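Local coordinates for Lmo0812 protein (Listeria monocytogenes serovar 1/2a, PDB 4YF1) that is a putative pyrophosphohydrolase of the HD-domain family that may remove the 3'-diphosphate from guanosine-3',5'-bis(diphosphate), at residues A[39-42]-A[43-47]. Sequence-based numbering, arbitrary orientation.
Sequences VARI and LRRAG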
loop_
_atom_site.group_PDB
_atom_site.type_symbol
_atom_site.label_atom_id
_atom_site.label_comp_id
_atom_site.label_asym_id
_atom_site.label_seq_id
_atom_site.Cartn_x
_atom_site.Cartn_y
_atom_site.Cartn_z
ATOM N N VAL A 39 0.985 0.881 9.715
ATOM C CA VAL A 39 0.115 -0.288 9.893
ATOM C C VAL A 39 0.678 -1.419 8.974
ATOM O O VAL A 39 0.787 -2.556 9.386
ATOM C CB VAL A 39 -1.353 0.044 9.537
ATOM C CG1 VAL A 39 -2.179 -1.199 9.351
ATOM C CG2 VAL A 39 -1.969 0.958 10.590
ATOM N N ALA A 40 1.056 -1.060 7.759
ATOM C CA ALA A 40 1.627 -2.090 6.819
ATOM C C ALA A 40 2.896 -2.731 7.401
ATOM O O ALA A 40 3.110 -3.929 7.276
ATOM C CB ALA A 40 1.911 -1.456 5.460
ATOM N N ARG A 41 3.740 -1.925 8.047
ATOM C CA ARG A 41 4.927 -2.427 8.717
ATOM C C ARG A 41 4.619 -3.407 9.847
ATOM O O ARG A 41 5.278 -4.455 9.976
ATOM C CB ARG A 41 5.798 -1.257 9.221
ATOM C CG ARG A 41 6.968 -1.646 10.090
ATOM C CD ARG A 41 7.849 -0.468 10.495
ATOM N NE ARG A 41 8.828 -0.910 11.471
ATOM C CZ ARG A 41 8.560 -1.139 12.751
ATOM N NH1 ARG A 41 7.341 -0.852 13.267
ATOM N NH2 ARG A 41 9.527 -1.576 13.549
ATOM N N ILE A 42 3.657 -3.070 10.701
ATOM C CA ILE A 42 3.246 -3.963 11.785
ATOM C C ILE A 42 2.798 -5.320 11.196
ATOM O O ILE A 42 3.196 -6.349 11.649
ATOM C CB ILE A 42 2.103 -3.344 12.586
ATOM C CG1 ILE A 42 2.628 -2.145 13.396
ATOM C CG2 ILE A 42 1.496 -4.368 13.514
ATOM C CD1 ILE A 42 1.558 -1.174 13.851
ATOM N N LEU A 43 2.006 -5.277 10.160
ATOM C CA LEU A 43 1.506 -6.524 9.539
ATOM C C LEU A 43 2.619 -7.346 8.857
ATOM O O LEU A 43 2.631 -8.577 8.983
ATOM C CB LEU A 43 0.378 -6.210 8.566
ATOM C CG LEU A 43 -0.901 -5.659 9.246
ATOM C CD1 LEU A 43 -1.820 -4.981 8.247
ATOM C CD2 LEU A 43 -1.650 -6.774 9.970
ATOM N N ARG A 44 3.538 -6.656 8.183
ATOM C CA ARG A 44 4.654 -7.319 7.467
ATOM C C ARG A 44 5.553 -7.979 8.477
ATOM O O ARG A 44 5.918 -9.159 8.341
ATOM C CB ARG A 44 5.420 -6.303 6.589
ATOM C CG ARG A 44 6.700 -6.841 5.949
ATOM C CD ARG A 44 7.372 -5.867 4.994
ATOM N NE ARG A 44 7.415 -4.485 5.507
ATOM C CZ ARG A 44 6.601 -3.503 5.142
ATOM N NH1 ARG A 44 6.743 -2.280 5.679
ATOM N NH2 ARG A 44 5.605 -3.722 4.283
ATOM N N ARG A 45 5.879 -7.247 9.542
ATOM C CA ARG A 45 6.741 -7.790 10.567
ATOM C C ARG A 45 6.129 -8.965 11.299
ATOM O O ARG A 45 6.859 -9.757 11.903
ATOM C CB ARG A 45 7.147 -6.682 11.565
ATOM C CG ARG A 45 8.165 -5.719 10.972
ATOM C CD ARG A 45 8.361 -4.555 11.911
ATOM N NE ARG A 45 8.934 -4.953 13.195
ATOM C CZ ARG A 45 10.238 -5.161 13.422
ATOM N NH1 ARG A 45 11.145 -5.094 12.441
ATOM N NH2 ARG A 45 10.643 -5.485 14.654
ATOM N N ALA A 46 4.804 -9.080 11.270
ATOM C CA ALA A 46 4.127 -10.176 11.957
ATOM C C ALA A 46 4.063 -11.406 11.031
ATOM O O ALA A 46 3.517 -12.392 11.413
ATOM C CB ALA A 46 2.721 -9.791 12.372
ATOM N N GLY A 47 4.551 -11.291 9.813
ATOM C CA GLY A 47 4.575 -12.471 8.878
ATOM C C GLY A 47 3.392 -12.549 7.918
ATOM O O GLY A 47 3.293 -13.504 7.138
#
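Arg-45 lies alongside Arg-41, one turn further along the same helix, and the two side chains point the same way. CB and CG of Arg-45 both sit 3.3 Å from Arg-41 O. From there Arg-45 CD reaches over the centre of the Arg-41 guanidinium, 3.5 Å from Arg-41 CZ. The chain then bends at chi3 (64°), and Arg-45 NE comes to 3.4 Å from Arg-41 NH2. The tip continues over that same nitrogen, which lies above the rim of the Arg-45 guanidinium. The two guanidinium planes are nearly parallel, 9° apart, in an offset stack. Both groups are donors and probably both charged, so no hydrogen bond joins them and the stack probably costs some repulsion.

The backbone is the C-terminal part of helix 35-45. Leu-43 N, Arg-44 N and Arg-45 N bond to the carbonyl oxygens of Val-39, Ala-40 and Arg-41. The bond from Ala-46 N to Ile-42 O is weak. Just past the helix, Gly-47 completes a Schellman motif, with positive phi and its N bonded to Arg-44 O. This helix belongs to the HD domain. Val-39 touches a predicted HD-type cluster of histidines and aspartates, to which no metal is bound here.

On the buried side, Val-39 CG1 packs at 4.0 Å against Leu-43 CD1. Leu-43 also rests on Ala-115, Leu-116 and Ala-119 of helix 111-132. Arg-44 folds back along the helix instead. A bend at chi3 (43°) turns its guanidinium face over Arg-41 CA, with Arg-44 NH1 3.5 Å from that atom. Its NH2 makes a long, weak ion pair with Glu-50 of the second subunit.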